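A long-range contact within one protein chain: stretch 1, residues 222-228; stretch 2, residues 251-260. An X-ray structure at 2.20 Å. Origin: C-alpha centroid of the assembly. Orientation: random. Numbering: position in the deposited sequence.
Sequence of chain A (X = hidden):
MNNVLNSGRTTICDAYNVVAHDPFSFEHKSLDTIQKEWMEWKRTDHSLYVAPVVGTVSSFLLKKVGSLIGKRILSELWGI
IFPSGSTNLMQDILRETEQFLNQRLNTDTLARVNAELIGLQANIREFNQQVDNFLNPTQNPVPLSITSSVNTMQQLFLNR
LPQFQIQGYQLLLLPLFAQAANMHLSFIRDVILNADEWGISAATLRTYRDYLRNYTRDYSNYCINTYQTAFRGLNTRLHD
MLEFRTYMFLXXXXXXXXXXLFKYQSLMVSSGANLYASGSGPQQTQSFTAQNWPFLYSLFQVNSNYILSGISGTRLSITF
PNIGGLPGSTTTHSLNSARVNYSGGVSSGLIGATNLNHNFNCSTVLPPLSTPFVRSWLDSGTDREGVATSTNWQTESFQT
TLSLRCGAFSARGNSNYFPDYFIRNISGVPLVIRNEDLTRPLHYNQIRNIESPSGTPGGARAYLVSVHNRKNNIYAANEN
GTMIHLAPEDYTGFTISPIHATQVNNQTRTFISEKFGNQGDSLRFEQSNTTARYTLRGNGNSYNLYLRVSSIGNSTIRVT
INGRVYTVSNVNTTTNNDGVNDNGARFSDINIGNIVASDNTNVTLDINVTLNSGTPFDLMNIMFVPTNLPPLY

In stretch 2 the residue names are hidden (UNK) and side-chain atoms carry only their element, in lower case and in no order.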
ATOM      1  N   TYR A 222     -18.387  -3.058   2.639  1.00 14.43           N
ATOM      2  CA  TYR A 222     -18.961  -1.721   2.755  1.00 13.12           C
ATOM      3  C   TYR A 222     -17.941  -0.648   2.384  1.00 14.47           C
ATOM      4  O   TYR A 222     -18.260   0.303   1.670  1.00 13.71           O
ATOM      5  CB  TYR A 222     -19.466  -1.462   4.178  1.00 14.87           C
ATOM      6  CG  TYR A 222     -19.910  -0.029   4.387  1.00 14.76           C
ATOM      7  CD1 TYR A 222     -21.118   0.438   3.864  1.00 15.30           C
ATOM      8  CD2 TYR A 222     -19.094   0.876   5.060  1.00 16.71           C
ATOM      9  CE1 TYR A 222     -21.500   1.777   4.007  1.00 15.64           C
ATOM     10  CE2 TYR A 222     -19.461   2.212   5.206  1.00 16.77           C
ATOM     11  CZ  TYR A 222     -20.658   2.658   4.681  1.00 16.63           C
ATOM     12  OH  TYR A 222     -20.996   3.989   4.835  1.00 11.60           O
ATOM     13  N   CYS A 223     -16.712  -0.797   2.876  1.00 12.56           N
ATOM     14  CA  CYS A 223     -15.654   0.169   2.580  1.00 13.47           C
ATOM     15  C   CYS A 223     -15.302   0.163   1.099  1.00 13.02           C
ATOM     16  O   CYS A 223     -15.192   1.214   0.470  1.00 11.97           O
ATOM     17  CB  CYS A 223     -14.394  -0.141   3.398  1.00 11.95           C
ATOM     18  SG  CYS A 223     -14.548   0.193   5.156  1.00 11.81           S
ATOM     19  N   ILE A 224     -15.120  -1.032   0.552  1.00 12.94           N
ATOM     20  CA  ILE A 224     -14.783  -1.178  -0.858  1.00 13.68           C
ATOM     21  C   ILE A 224     -15.873  -0.600  -1.750  1.00 12.30           C
ATOM     22  O   ILE A 224     -15.588   0.175  -2.661  1.00 12.36           O
ATOM     23  CB  ILE A 224     -14.557  -2.661  -1.207  1.00 11.22           C
ATOM     24  CG1 ILE A 224     -13.337  -3.177  -0.435  1.00 11.73           C
ATOM     25  CG2 ILE A 224     -14.361  -2.828  -2.720  1.00 11.31           C
ATOM     26  CD1 ILE A 224     -13.190  -4.685  -0.448  1.00  9.12           C
ATOM     27  N   ASN A 225     -17.120  -0.968  -1.484  1.00 13.53           N
ATOM     28  CA  ASN A 225     -18.232  -0.467  -2.281  1.00 15.21           C
ATOM     29  C   ASN A 225     -18.373   1.054  -2.194  1.00 14.49           C
ATOM     30  O   ASN A 225     -18.592   1.715  -3.205  1.00 16.61           O
ATOM     31  CB  ASN A 225     -19.543  -1.137  -1.854  1.00 14.05           C
ATOM     32  CG  ASN A 225     -19.558  -2.635  -2.142  1.00 22.14           C
ATOM     33  OD1 ASN A 225     -18.801  -3.127  -2.977  1.00 23.01           O
ATOM     34  ND2 ASN A 225     -20.445  -3.361  -1.463  1.00 20.92           N
ATOM     35  N   THR A 226     -18.245   1.612  -0.994  1.00 14.02           N
ATOM     36  CA  THR A 226     -18.369   3.059  -0.827  1.00 13.54           C
ATOM     37  C   THR A 226     -17.314   3.793  -1.652  1.00 14.51           C
ATOM     38  O   THR A 226     -17.612   4.765  -2.347  1.00 15.49           O
ATOM     39  CB  THR A 226     -18.225   3.467   0.657  1.00 11.00           C
ATOM     40  OG1 THR A 226     -19.257   2.840   1.426  1.00 11.25           O
ATOM     41  CG2 THR A 226     -18.344   4.982   0.817  1.00 12.18           C
ATOM     42  N   TYR A 227     -16.079   3.319  -1.570  1.00 14.34           N
ATOM     43  CA  TYR A 227     -14.991   3.942  -2.303  1.00 14.56           C
ATOM     44  C   TYR A 227     -15.137   3.775  -3.812  1.00 14.95           C
ATOM     45  O   TYR A 227     -14.944   4.729  -4.562  1.00 12.41           O
ATOM     46  CB  TYR A 227     -13.658   3.356  -1.855  1.00 13.69           C
ATOM     47  CG  TYR A 227     -12.477   3.863  -2.651  1.00 14.17           C
ATOM     48  CD1 TYR A 227     -11.923   5.113  -2.393  1.00 10.03           C
ATOM     49  CD2 TYR A 227     -11.906   3.082  -3.653  1.00 13.97           C
ATOM     50  CE1 TYR A 227     -10.822   5.573  -3.107  1.00 13.13           C
ATOM     51  CE2 TYR A 227     -10.807   3.536  -4.377  1.00 16.62           C
ATOM     52  CZ  TYR A 227     -10.269   4.777  -4.096  1.00 14.54           C
ATOM     53  OH  TYR A 227      -9.174   5.212  -4.806  1.00 18.41           O
ATOM     54  N   GLN A 228     -15.471   2.566  -4.256  1.00 15.24           N
ATOM     55  CA  GLN A 228     -15.622   2.309  -5.693  1.00 17.21           C
ATOM     56  C   GLN A 228     -16.695   3.176  -6.326  1.00 14.76           C
ATOM     57  O   GLN A 228     -16.518   3.670  -7.434  1.00 15.70           O
ATOM     58  CB  GLN A 228     -15.937   0.832  -5.967  1.00 17.68           C
ATOM     59  CG  GLN A 228     -14.714  -0.067  -5.941  1.00 22.96           C
ATOM     60  CD  GLN A 228     -14.958  -1.414  -6.612  1.00 26.37           C
ATOM     61  OE1 GLN A 228     -15.727  -2.238  -6.120  1.00 26.03           O
ATOM     62  NE2 GLN A 228     -14.296  -1.641  -7.741  1.00 25.73           N
ATOM     63  N   UNK A 251      -6.411   6.236   5.115  1.00 14.00           N
ATOM     64  CA  UNK A 251      -7.495   6.387   6.080  1.00 12.32           C
ATOM     65  C   UNK A 251      -8.432   5.198   6.164  1.00 11.85           C
ATOM     66  O   UNK A 251      -9.109   5.007   7.176  1.00 12.57           O
ATOM     67  c   UNK A 251      -7.823   8.879   6.346  1.00 11.26           C
ATOM     68  o   UNK A 251      -8.065   9.152   7.523  1.00 13.50           O
ATOM     69  n   UNK A 251      -7.095   9.665   5.560  1.00 11.00           N
ATOM     70  c   UNK A 251      -8.345   7.613   5.730  1.00 10.89           C
ATOM     71  N   UNK A 252      -8.481   4.404   5.100  1.00 11.06           N
ATOM     72  CA  UNK A 252      -9.404   3.285   5.065  1.00 11.74           C
ATOM     73  C   UNK A 252      -8.890   1.912   4.643  1.00 12.00           C
ATOM     74  O   UNK A 252      -9.050   0.940   5.374  1.00 11.35           O
ATOM     75  c   UNK A 252     -11.312   4.890   4.665  1.00  6.97           C
ATOM     76  c   UNK A 252     -10.614   3.630   4.152  1.00 10.34           C
ATOM     77  c   UNK A 252     -11.588   2.453   4.095  1.00  6.95           C
ATOM     78  N   UNK A 253      -8.272   1.817   3.476  1.00 11.75           N
ATOM     79  CA  UNK A 253      -7.856   0.505   3.002  1.00 12.38           C
ATOM     80  C   UNK A 253      -6.657  -0.184   3.615  1.00 13.42           C
ATOM     81  O   UNK A 253      -6.493  -1.397   3.447  1.00 15.27           O
ATOM     82  c   UNK A 253      -9.387   2.142   0.393  1.00 13.72           C
ATOM     83  c   UNK A 253     -10.160  -0.068   0.907  1.00 12.08           C
ATOM     84  c   UNK A 253     -11.699   1.556   0.037  1.00 15.76           C
ATOM     85  c   UNK A 253      -9.121   0.863   0.866  1.00 12.28           C
ATOM     86  c   UNK A 253     -11.439   0.272   0.499  1.00 12.54           C
ATOM     87  c   UNK A 253      -7.796   0.533   1.477  1.00 10.91           C
ATOM     88  c   UNK A 253     -10.671   2.495  -0.020  1.00 16.48           C
ATOM     89  N   UNK A 254      -5.824   0.562   4.331  1.00 11.69           N
ATOM     90  CA  UNK A 254      -4.699  -0.062   5.013  1.00 13.07           C
ATOM     91  C   UNK A 254      -5.353  -0.957   6.055  1.00 11.75           C
ATOM     92  O   UNK A 254      -4.880  -2.051   6.351  1.00 11.80           O
ATOM     93  c   UNK A 254      -2.636   1.405   4.893  1.00 21.86           C
ATOM     94  c   UNK A 254      -1.669   0.255   4.669  1.00 27.09           C
ATOM     95  o   UNK A 254      -1.245   0.059   3.511  1.00 27.08           O
ATOM     96  c   UNK A 254      -3.838   0.990   5.705  1.00 15.03           C
ATOM     97  o   UNK A 254      -1.332  -0.450   5.650  1.00 28.70           O
ATOM     98  N   UNK A 255      -6.472  -0.481   6.594  1.00 10.75           N
ATOM     99  CA  UNK A 255      -7.216  -1.226   7.603  1.00 10.55           C
ATOM    100  C   UNK A 255      -7.965  -2.389   6.980  1.00 10.77           C
ATOM    101  O   UNK A 255      -7.939  -3.500   7.500  1.00 13.19           O
ATOM    102  o   UNK A 255      -5.502   4.159  10.618  1.00 15.25           O
ATOM    103  c   UNK A 255      -7.848   2.202   8.570  1.00 12.92           C
ATOM    104  c   UNK A 255      -7.183   3.305   9.122  1.00 17.17           C
ATOM    105  c   UNK A 255      -6.482   0.728   9.870  1.00 14.84           C
ATOM    106  c   UNK A 255      -5.818   1.817  10.427  1.00 16.52           C
ATOM    107  c   UNK A 255      -7.503   0.901   8.936  1.00 13.42           C
ATOM    108  c   UNK A 255      -6.168   3.097  10.053  1.00 16.58           C
ATOM    109  c   UNK A 255      -8.192  -0.294   8.323  1.00  9.93           C
ATOM    110  N   UNK A 256      -8.638  -2.145   5.865  1.00 11.77           N
ATOM    111  CA  UNK A 256      -9.368  -3.219   5.215  1.00 12.37           C
ATOM    112  C   UNK A 256      -8.413  -4.372   4.919  1.00 13.29           C
ATOM    113  O   UNK A 256      -8.773  -5.537   5.081  1.00 15.55           O
ATOM    114  c   UNK A 256     -10.986  -1.607   4.181  1.00 10.94           C
ATOM    115  c   UNK A 256     -10.742  -3.911   3.249  1.00 10.17           C
ATOM    116  c   UNK A 256     -10.013  -2.749   3.903  1.00 10.74           C
ATOM    117  N   UNK A 257      -7.193  -4.036   4.503  1.00 12.62           N
ATOM    118  CA  UNK A 257      -6.173  -5.038   4.183  1.00 14.03           C
ATOM    119  C   UNK A 257      -5.653  -5.803   5.402  1.00 14.90           C
ATOM    120  O   UNK A 257      -5.167  -6.930   5.271  1.00 12.60           O
ATOM    121  c   UNK A 257      -4.991  -4.380   3.482  1.00 13.50           C
ATOM    122  o   UNK A 257      -5.342  -3.976   2.168  1.00 18.82           O
ATOM    123  N   UNK A 258      -5.735  -5.199   6.584  1.00 13.35           N
ATOM    124  CA  UNK A 258      -5.260  -5.901   7.763  1.00 14.06           C
ATOM    125  C   UNK A 258      -6.366  -6.726   8.422  1.00 13.37           C
ATOM    126  O   UNK A 258      -6.079  -7.740   9.058  1.00 12.71           O
ATOM    127  c   UNK A 258      -4.637  -4.932   8.804  1.00 12.28           C
ATOM    128  c   UNK A 258      -2.527  -6.344   9.136  1.00 11.99           C
ATOM    129  c   UNK A 258      -3.756  -5.719   9.776  1.00 15.22           C
ATOM    130  c   UNK A 258      -5.733  -4.194   9.563  1.00 13.30           C
ATOM    131  N   UNK A 259      -7.622  -6.315   8.252  1.00 11.12           N
ATOM    132  CA  UNK A 259      -8.740  -7.042   8.864  1.00 11.19           C
ATOM    133  C   UNK A 259      -8.803  -8.513   8.460  1.00 12.22           C
ATOM    134  O   UNK A 259      -8.977  -9.386   9.310  1.00 13.19           O
ATOM    135  c   UNK A 259     -10.939  -2.817   9.250  1.00 15.33           C
ATOM    136  n   UNK A 259      -9.944  -3.070  10.158  1.00 13.67           N
ATOM    137  c   UNK A 259     -11.140  -4.000   8.501  1.00 13.23           C
ATOM    138  c   UNK A 259     -10.074  -6.383   8.511  1.00  9.88           C
ATOM    139  c   UNK A 259     -10.220  -4.976   8.993  1.00 12.26           C
ATOM    140  c   UNK A 259     -12.851  -2.848   7.274  1.00 14.08           C
ATOM    141  c   UNK A 259      -9.516  -4.368  10.000  1.00 13.00           C
ATOM    142  c   UNK A 259     -12.625  -1.689   8.036  1.00 13.40           C
ATOM    143  c   UNK A 259     -11.677  -1.654   9.027  1.00 14.86           C
ATOM    144  c   UNK A 259     -12.116  -4.005   7.496  1.00 12.21           C
ATOM    145  N   UNK A 260      -8.669  -8.782   7.165  1.00 10.50           N
ATOM    146  CA  UNK A 260      -8.728 -10.149   6.676  1.00 13.40           C
ATOM    147  C   UNK A 260      -7.472 -10.934   7.045  1.00 12.30           C
ATOM    148  O   UNK A 260      -7.320 -12.089   6.647  1.00 14.24           O
ATOM    149  c   UNK A 260      -8.954 -10.170   5.156  1.00  7.86           C
ATOM    150  o   UNK A 260      -7.922  -9.492   4.467  1.00 13.81           O
TER

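Position 251 carries two carbons, the second bearing one oxygen and one nitrogen: a short amide, out of reach of stretch 1. It is Asn251, whose ND2 is hydrogen-bonded elsewhere in the structure.

At 252 a single carbon forks into two more, a compact beta-branched side chain. Its CA-to-CB bond points toward stretch 1, and one branch lies 3.9 Å from Cys223 SG. Three carbons and no heteroatom make it Val252, and the branch is CG1. Val252 CA is 7.4 Å from Cys223 CA, the backbone register of the contact.

Position 253 has one carbon leading to a six-carbon ring without an oxygen. CA-to-CB points sideways, yet the ring reaches across, and stretch 1 covers more of this residue than of any other in stretch 2. Ring carbons lie 3.3 Å from Tyr227 CB, 3.5 Å from Cys223 O and 3.9 Å from Ile224 CA; all three partners lie near the ring plane, at its edge. This is Phe253, with chi1 in m; the carbon nearest Tyr227 CB and Cys223 O is CZ, and the one nearest Ile224 CA is CE2. The ring also presents an edge to the face of the Tyr227 ring, with CE1 over it, the Phe253 and Tyr227 centroids 5.0 Å apart and the planes at 68°.

At 254, three carbons end in two oxygens, an acid out of reach of stretch 1: Glu254.

Position 255 has one carbon and a six-membered ring bearing an oxygen. It too is out of reach, and it is Tyr255, its OH hydrogen-bonded elsewhere.

Position 256, one turn after Val252, repeats the three-carbon fork; its CA-to-CB bond again points toward stretch 1, with one branch 3.8 Å from Cys223 CB. This is Val256, the branch is CG2, and chi1 is t, as in Val252.

At 257 there is one carbon and one oxygen, too far away to touch stretch 1: Ser257, whose OG is satisfied elsewhere.

Position 258 shows four carbons, forked at the first, with one arm two carbons long. It is Ile258, apolar but out of reach.

Position 259 holds one carbon and fused five- and six-membered rings with eight carbons and one nitrogen. Its CA-to-CB bond points toward stretch 1, and a carbon of the six-membered ring lies 3.9 Å from Cys223 SG. Only tryptophan provides such rings: this is Trp259, and the carbon is CH2. Cys223 SG lies 5.1 Å from the centroid of the Trp259 six-membered ring, at its edge.

Position 260 has one carbon and one oxygen and makes no contact: Ser260.

The contact works by shape, with no hydrogen bond across it. The two helices run roughly antiparallel, at 147°, with axes 10.5 Å apart at closest approach. The small Cys223 side chain is a knob in a hole formed by Val252, Phe253, Val256 and Trp259, a spacing of three and four that gathers these positions on one helical side. Beside this knob, Phe253 extends along stretch 1 to Ile224 and Tyr227. The rule to read here is compact: a small knob, two valines one turn apart, and aromatic rings of stretch 2, Phe253 and Trp259, that offer their edges.

Stretch 2, residues 251-260: NVFEYVSIWS
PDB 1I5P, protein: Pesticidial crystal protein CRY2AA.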